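Local structure of putative cytoplasmic protein (2GK3) at residues Asp196-Val200 with Leu210-Glu214; Leu108-Lys112 with Thr142-Val147; Ala137-Asn141 with Ile151-Gly155. The protein is of unknown function but has a class I glutamine amidotransferase-like fold, which hints at a relationship to amidotransferases, and assembles into hexamers. All blocks are in the same frame, centred on the assembly; numbering follows the deposited sequence.

Interaction 1: residues Asp196-Val200 with Leu210-Glu214; sequences DDADV and LVFGE
Two strands of one antiparallel hairpin run past each other here, paired in the register Asp-199 with Phe-212 (CA to CA 5.0 Å) and Val-200 with Val-211 (CA to CA 4.5 Å). Residues 199-200 and 211-214 have extended backbones (phi/psi -107/111 at Asp-199, -113/139 at Phe-212); Asp-196 and Asp-197 lie in the loop leading in, and the chain bends at Leu-210.

Backbone hydrogen bonds fix the register. Asp-199 and Phe-212 make the hydrogen-bonded pair: Asp-199 N donates to Phe-212 O at 2.8 Å and 177°, and Phe-212 N donates to Asp-199 O at 2.9 Å and 170°. Val-200 and Val-211 form the adjoining non-hydrogen-bonded pair, where Val-211 CA also directs a CH...O contact at Asp-199 O (3.4 Å, 145° at the hydrogen).

Side-chain packing follows the alternation of the strands. On the face bearing Val-200 and Val-211, both t rotamers, CG2 of Val-200 lies 4.1 Å from CG2 of Val-211. Ala-198, one residue before the strand, points its CB toward the partner strand, 3.6 Å from Val-211 CG1 and 3.4 Å from Phe-212 O. Asp-199 (m) and Phe-212 (m) share the other face, with 4.5 Å between Asp-199 CB and Phe-212 CB, but the ring leads away from the aspartate, stacks on His-174 and meets Phe-252 of helix 242-253 edge-to-face.

The segments bury 253 Å² in all: two backbone hydrogen bonds set the register, with the Ala-198/Val-211 and Val-200/Val-211 contacts alongside. The arrangement is a beta hairpin of strands 199-204 and 207-215 within a mixed sheet, the second strand continuing the sheet to strand 218-223.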
loop_
_atom_site.group_PDB
_atom_site.type_symbol
_atom_site.label_atom_id
_atom_site.label_comp_id
_atom_site.label_asym_id
_atom_site.label_seq_id
_atom_site.Cartn_x
_atom_site.Cartn_y
_atom_site.Cartn_z
ATOM N N ASP E 196 4.261 39.606 14.226
ATOM C CA ASP E 196 4.792 40.995 14.093
ATOM C C ASP E 196 5.668 41.347 15.307
ATOM O O ASP E 196 6.191 42.423 15.467
ATOM C CB ASP E 196 3.714 42.054 13.743
ATOM C CG ASP E 196 2.641 42.235 14.820
ATOM O OD1 ASP E 196 1.607 42.888 14.495
ATOM O OD2 ASP E 196 2.793 41.762 15.965
ATOM N N ASP E 197 5.827 40.319 16.110
ATOM C CA ASP E 197 6.603 40.233 17.313
ATOM C C ASP E 197 8.052 39.833 17.005
ATOM O O ASP E 197 8.992 40.170 17.728
ATOM C CB ASP E 197 5.953 39.056 18.074
ATOM C CG ASP E 197 5.790 39.347 19.480
ATOM O OD1 ASP E 197 5.197 38.539 20.205
ATOM O OD2 ASP E 197 6.271 40.435 19.855
ATOM N N ALA E 198 8.198 39.052 15.941
ATOM C CA ALA E 198 9.403 38.299 15.674
ATOM C C ALA E 198 10.353 39.051 14.756
ATOM O O ALA E 198 9.980 40.060 14.169
ATOM C CB ALA E 198 9.033 36.969 15.070
ATOM N N ASP E 199 11.581 38.545 14.635
ATOM C CA ASP E 199 12.604 39.178 13.825
ATOM C C ASP E 199 12.828 38.362 12.565
ATOM O O ASP E 199 13.365 37.250 12.637
ATOM C CB ASP E 199 13.928 39.310 14.610
ATOM C CG ASP E 199 13.761 40.030 15.958
ATOM O OD1 ASP E 199 13.218 41.178 16.023
ATOM O OD2 ASP E 199 14.186 39.438 16.981
ATOM N N VAL E 200 12.426 38.910 11.420
ATOM C CA VAL E 200 12.703 38.291 10.119
ATOM C C VAL E 200 14.106 38.667 9.614
ATOM O O VAL E 200 14.418 39.845 9.418
ATOM C CB VAL E 200 11.640 38.678 9.065
ATOM C CG1 VAL E 200 12.002 38.124 7.686
ATOM C CG2 VAL E 200 10.263 38.192 9.500
ATOM N N LEU E 210 14.163 32.980 7.407
ATOM C CA LEU E 210 14.748 32.790 8.733
ATOM C C LEU E 210 14.138 33.784 9.704
ATOM O O LEU E 210 14.218 34.985 9.480
ATOM C CB LEU E 210 16.279 32.923 8.683
ATOM C CG LEU E 210 17.071 32.622 9.960
ATOM C CD1 LEU E 210 16.857 31.171 10.501
ATOM C CD2 LEU E 210 18.552 32.914 9.732
ATOM N N VAL E 211 13.548 33.269 10.781
ATOM C CA VAL E 211 12.782 34.076 11.735
ATOM C C VAL E 211 13.158 33.701 13.171
ATOM O O VAL E 211 13.177 32.516 13.519
ATOM C CB VAL E 211 11.239 33.879 11.562
ATOM C CG1 VAL E 211 10.453 34.732 12.579
ATOM C CG2 VAL E 211 10.793 34.203 10.118
ATOM N N PHE E 212 13.438 34.721 13.988
ATOM C CA PHE E 212 13.791 34.531 15.405
ATOM C C PHE E 212 12.720 35.101 16.330
ATOM O O PHE E 212 12.169 36.168 16.078
ATOM C CB PHE E 212 15.175 35.145 15.724
ATOM C CG PHE E 212 16.317 34.448 15.027
ATOM C CD1 PHE E 212 16.887 33.308 15.578
ATOM C CD2 PHE E 212 16.790 34.907 13.797
ATOM C CE1 PHE E 212 17.911 32.636 14.921
ATOM C CE2 PHE E 212 17.817 34.256 13.144
ATOM C CZ PHE E 212 18.380 33.121 13.701
ATOM N N GLY E 213 12.416 34.391 17.400
ATOM C CA GLY E 213 11.521 34.940 18.404
ATOM C C GLY E 213 11.843 34.502 19.810
ATOM O O GLY E 213 12.920 33.956 20.077
ATOM N N GLU E 214 10.904 34.743 20.715
ATOM C CA GLU E 214 11.052 34.318 22.091
ATOM C C GLU E 214 9.738 33.752 22.552
ATOM O O GLU E 214 8.682 34.058 21.985
ATOM C CB GLU E 214 11.492 35.482 22.972
ATOM C CG GLU E 214 12.704 36.221 22.396
ATOM C CD GLU E 214 13.319 37.232 23.344
ATOM O OE1 GLU E 214 13.084 37.123 24.566
ATOM O OE2 GLU E 214 14.061 38.125 22.857
#

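Interaction 2: residues Leu108-Lys112 with Thr142-Val147; sequences LESIK and TVLAEV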
loop_
_atom_site.group_PDB
_atom_site.type_symbol
_atom_site.label_atom_id
_atom_site.label_comp_id
_atom_site.label_asym_id
_atom_site.label_seq_id
_atom_site.Cartn_x
_atom_site.Cartn_y
_atom_site.Cartn_z
ATOM N N LEU E 108 4.369 17.310 23.022
ATOM C CA LEU E 108 4.379 18.698 22.553
ATOM C C LEU E 108 4.214 19.660 23.742
ATOM O O LEU E 108 4.809 20.757 23.736
ATOM C CB LEU E 108 3.329 18.909 21.461
ATOM C CG LEU E 108 3.506 18.179 20.109
ATOM C CD1 LEU E 108 2.399 18.622 19.148
ATOM C CD2 LEU E 108 4.879 18.460 19.471
ATOM N N GLU E 109 3.436 19.250 24.753
ATOM C CA GLU E 109 3.425 19.979 26.036
ATOM C C GLU E 109 4.829 20.004 26.661
ATOM O O GLU E 109 5.300 21.058 27.066
ATOM C CB GLU E 109 2.389 19.446 27.023
ATOM C CG GLU E 109 0.938 19.568 26.551
ATOM C CD GLU E 109 0.333 20.985 26.638
ATOM O OE1 GLU E 109 0.991 21.936 27.089
ATOM O OE2 GLU E 109 -0.840 21.153 26.244
ATOM N N SER E 110 5.513 18.856 26.658
ATOM C CA SER E 110 6.868 18.739 27.232
ATOM C C SER E 110 7.801 19.715 26.555
ATOM O O SER E 110 8.504 20.483 27.225
ATOM C CB SER E 110 7.416 17.316 27.076
ATOM O OG SER E 110 6.621 16.393 27.799
ATOM N N ILE E 111 7.782 19.694 25.221
ATOM C CA ILE E 111 8.601 20.609 24.416
ATOM C C ILE E 111 8.259 22.064 24.723
ATOM O O ILE E 111 9.159 22.891 24.876
ATOM C CB ILE E 111 8.527 20.289 22.896
ATOM C CG1 ILE E 111 9.214 18.943 22.630
ATOM C CG2 ILE E 111 9.164 21.413 22.072
ATOM C CD1 ILE E 111 8.938 18.327 21.249
ATOM N N LYS E 112 6.965 22.359 24.847
ATOM C CA LYS E 112 6.502 23.696 25.218
ATOM C C LYS E 112 7.079 24.158 26.575
ATOM O O LYS E 112 7.651 25.249 26.667
ATOM C CB LYS E 112 4.962 23.744 25.242
ATOM C CG LYS E 112 4.381 25.087 25.689
ATOM C CD LYS E 112 2.941 25.258 25.251
ATOM C CE LYS E 112 2.019 24.696 26.280
ATOM N NZ LYS E 112 0.606 24.791 25.884
ATOM N N THR E 142 -2.061 22.307 16.814
ATOM C CA THR E 142 -1.447 21.674 17.987
ATOM C C THR E 142 -1.023 22.724 18.991
ATOM O O THR E 142 -0.914 23.910 18.654
ATOM C CB THR E 142 -0.175 20.845 17.617
ATOM O OG1 THR E 142 0.895 21.733 17.266
ATOM C CG2 THR E 142 -0.442 19.852 16.466
ATOM N N VAL E 143 -0.751 22.287 20.221
ATOM C CA VAL E 143 -0.323 23.196 21.302
ATOM C C VAL E 143 1.054 23.830 21.062
ATOM O O VAL E 143 1.505 24.686 21.840
ATOM C CB VAL E 143 -0.405 22.512 22.672
ATOM C CG1 VAL E 143 -1.892 22.189 23.003
ATOM C CG2 VAL E 143 0.427 21.242 22.700
ATOM N N LEU E 144 1.714 23.430 19.975
ATOM C CA LEU E 144 3.021 23.985 19.637
ATOM C C LEU E 144 2.948 25.268 18.781
ATOM O O LEU E 144 3.909 26.025 18.727
ATOM C CB LEU E 144 3.883 22.922 18.916
ATOM C CG LEU E 144 5.407 23.059 19.021
ATOM C CD1 LEU E 144 5.884 22.925 20.494
ATOM C CD2 LEU E 144 6.148 22.051 18.110
ATOM N N ALA E 145 1.834 25.485 18.085
ATOM C CA ALA E 145 1.661 26.681 17.245
ATOM C C ALA E 145 2.002 27.993 18.004
ATOM O O ALA E 145 2.747 28.827 17.500
ATOM C CB ALA E 145 0.243 26.721 16.625
ATOM N N GLU E 146 1.505 28.142 19.232
ATOM C CA GLU E 146 1.784 29.353 20.035
ATOM C C GLU E 146 3.243 29.549 20.419
ATOM O O GLU E 146 3.630 30.651 20.816
ATOM C CB GLU E 146 0.947 29.375 21.323
ATOM C CG GLU E 146 -0.522 29.670 21.107
ATOM C CD GLU E 146 -0.791 31.105 20.676
ATOM O OE1 GLU E 146 0.091 31.967 20.859
ATOM O OE2 GLU E 146 -1.893 31.369 20.152
ATOM N N VAL E 147 4.044 28.489 20.333
ATOM C CA VAL E 147 5.461 28.582 20.691
ATOM C C VAL E 147 6.267 29.153 19.519
ATOM O O VAL E 147 7.286 29.816 19.734
ATOM C CB VAL E 147 6.052 27.214 21.192
ATOM C CG1 VAL E 147 7.548 27.312 21.465
ATOM C CG2 VAL E 147 5.334 26.735 22.451
#
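No hydrogen bond or salt bridge crosses this contact, although charged side chains lie beside it; the ion pair present, Lys-112 NZ to Glu-109 OE1 at 3.1 Å, joins two residues three apart in the same helix. It packs against Val-143: Glu-109 OE2 is 3.6 Å from Val-143 CG1, while Lys-112 NZ is 4.1 Å from Val-143 CB and Lys-112 CD 3.7 Å from Val-143 O.

Alongside it, Leu-108 meets three consecutive loop residues. Its CD1 approaches Thr-142 CB (3.7 Å), its CB approaches Val-143 CG2 (3.9 Å), and its CD2 approaches Leu-144 CD2 (4.0 Å). One helical turn on, Ile-111 CG2 touches Leu-144 CD1 (3.9 Å) and Lys-112 CG lies 3.8 Å from Val-147 CG2.

The loop holds its own shape. Thr-142 to Ala-145 is a type I turn, closed by Ala-145 N to Thr-142 O (3.2 Å), and Thr-142 OG1, also bonded to Tyr-139 O, accepts from Leu-144 N (3.3 Å) in an ST turn. Helix 107-116 links the parallel neighbours 80-84 and 120-124 as a beta-alpha-beta crossover.

With 391 Å² buried and no polar bond crossing between the segments, the chemistry implies that the loop is held against the helix by apolar fit, with the aliphatic part of Lys-112 included.

Interaction 3: residues Ala137-Asn141 with Ile151-Gly155; sequences ANYKN and IMLDG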
loop_
_atom_site.group_PDB
_atom_site.type_symbol
_atom_site.label_atom_id
_atom_site.label_comp_id
_atom_site.label_asym_id
_atom_site.label_seq_id
_atom_site.Cartn_x
_atom_site.Cartn_y
_atom_site.Cartn_z
ATOM N N ALA E 137 1.589 17.643 8.438
ATOM C CA ALA E 137 2.429 17.991 9.592
ATOM C C ALA E 137 1.547 18.612 10.653
ATOM O O ALA E 137 1.757 18.375 11.849
ATOM C CB ALA E 137 3.552 18.931 9.209
ATOM N N ASN E 138 0.554 19.393 10.186
ATOM C CA ASN E 138 -0.581 19.826 10.991
ATOM C C ASN E 138 -0.263 20.625 12.272
ATOM O O ASN E 138 -1.083 20.668 13.187
ATOM C CB ASN E 138 -1.431 18.601 11.360
ATOM C CG ASN E 138 -2.799 18.984 11.895
ATOM O OD1 ASN E 138 -3.497 19.821 11.306
ATOM N ND2 ASN E 138 -3.187 18.385 13.006
ATOM N N TYR E 139 0.895 21.273 12.324
ATOM C CA TYR E 139 1.361 21.906 13.547
ATOM C C TYR E 139 0.494 23.060 14.055
ATOM O O TYR E 139 0.511 23.363 15.258
ATOM C CB TYR E 139 2.823 22.336 13.404
ATOM C CG TYR E 139 3.789 21.201 13.681
ATOM C CD1 TYR E 139 4.408 20.493 12.634
ATOM C CD2 TYR E 139 4.079 20.824 14.993
ATOM C CE1 TYR E 139 5.313 19.450 12.903
ATOM C CE2 TYR E 139 4.938 19.774 15.266
ATOM C CZ TYR E 139 5.558 19.092 14.230
ATOM O OH TYR E 139 6.418 18.051 14.563
ATOM N N LYS E 140 -0.279 23.676 13.154
ATOM C CA LYS E 140 -1.100 24.853 13.488
ATOM C C LYS E 140 -2.236 24.499 14.446
ATOM O O LYS E 140 -2.679 25.330 15.232
ATOM C CB LYS E 140 -1.669 25.478 12.225
ATOM C CG LYS E 140 -2.512 26.688 12.523
ATOM C CD LYS E 140 -2.944 27.430 11.280
ATOM C CE LYS E 140 -3.304 28.870 11.669
ATOM N NZ LYS E 140 -3.724 29.659 10.499
ATOM N N ASN E 141 -2.685 23.252 14.360
ATOM C CA ASN E 141 -3.772 22.734 15.146
ATOM C C ASN E 141 -3.275 21.977 16.378
ATOM O O ASN E 141 -3.986 21.142 16.939
ATOM C CB ASN E 141 -4.640 21.875 14.242
ATOM C CG ASN E 141 -5.255 22.692 13.108
ATOM O OD1 ASN E 141 -5.787 23.784 13.348
ATOM N ND2 ASN E 141 -5.157 22.195 11.869
ATOM N N ILE E 151 3.120 32.374 12.032
ATOM C CA ILE E 151 1.727 31.899 11.988
ATOM C C ILE E 151 1.619 31.117 10.694
ATOM O O ILE E 151 2.064 31.585 9.653
ATOM C CB ILE E 151 0.726 33.082 12.050
ATOM C CG1 ILE E 151 0.741 33.704 13.453
ATOM C CG2 ILE E 151 -0.700 32.637 11.688
ATOM C CD1 ILE E 151 0.295 35.158 13.465
HETATM N N MSE E 152 1.080 29.910 10.766
HETATM C CA MSE E 152 1.023 29.023 9.617
HETATM C C MSE E 152 -0.210 29.259 8.739
HETATM O O MSE E 152 -1.130 29.980 9.132
HETATM C CB MSE E 152 1.049 27.570 10.096
HETATM C CG MSE E 152 2.463 26.950 10.149
HETATM SE SE MSE E 152 2.521 25.587 11.491
HETATM C CE MSE E 152 1.376 24.355 10.698
ATOM N N LEU E 153 -0.234 28.634 7.566
ATOM C CA LEU E 153 -1.437 28.647 6.709
ATOM C C LEU E 153 -2.469 27.622 7.202
ATOM O O LEU E 153 -2.177 26.828 8.092
ATOM C CB LEU E 153 -1.073 28.397 5.233
ATOM C CG LEU E 153 0.019 29.268 4.587
ATOM C CD1 LEU E 153 0.156 28.958 3.087
ATOM C CD2 LEU E 153 -0.214 30.766 4.793
ATOM N N ASP E 154 -3.673 27.667 6.645
ATOM C CA ASP E 154 -4.751 26.733 7.008
ATOM C C ASP E 154 -4.775 25.427 6.206
ATOM O O ASP E 154 -5.498 24.503 6.550
ATOM C CB ASP E 154 -6.114 27.426 6.905
ATOM C CG ASP E 154 -6.249 28.575 7.883
ATOM O OD1 ASP E 154 -5.855 28.405 9.072
ATOM O OD2 ASP E 154 -6.740 29.654 7.465
ATOM N N GLY E 155 -3.987 25.338 5.152
ATOM C CA GLY E 155 -3.837 24.088 4.420
ATOM C C GLY E 155 -2.379 23.839 4.071
ATOM O O GLY E 155 -1.456 24.323 4.753
HETATM O O HOH W 1 -6.519 23.263 9.495
#
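Ile-151, backbone-paired with Val-193 of the neighbouring strand, makes just a marginal contact, its CG2 lying 4.4 Å from Lys-140 NZ. Selenomethionine Met-152 does more. Its CE methyl packs against the 3-10 segment 139-140, 3.7 Å from Tyr-139 CB, 3.6 Å from Lys-140 CB and 3.0 Å from Lys-140 N, and its carbonyl O accepts a hydrogen bond from Lys-140 NZ at 2.9 Å. That reach requires the lysine to be extended, and all four of its chi angles are t. The contact thus joins the loop between strands 120-124 and 150-151 to the linker that runs from strand 150-151 to strand 158-161. Leu-153 directs its CB away and offers its carbonyl O, 3.3 Å from Lys-140 CD. Asp-154 then pairs with the lysine ammonium: Lys-140 NZ and Asp-154 OD1 form a salt bridge at 2.9 Å. Asp-154 O also accepts a weak bond (3.4 Å) from a water hydrogen-bonded by Asn-141 ND2 (2.9 Å); Asn-141 packs on Asp-156 of the second subunit.

In the fold
Interactions 2 and 3 are neighbours, with centres 13 Å apart and segments that alternate along the chain: 108-112, 137-141, 142-147, then 151-155. The continuous piece 137-147 belongs to both, and they touch where Leu-144 CD2 meets Tyr-139 CE2 at 3.8 Å. That loop is therefore fastened on one side to helix 107-116 and on the other to the linker after strand 150-151. Interaction 1 comes later in sequence, its centre about 17 Å from each of the others, without touching them; Tyr-215, on its strand 207-215, packs on Lys-112 and Val-147. The second subunit reaches interactions 2 and 3 but not interaction 1, which places the loop region near a hexamer interface.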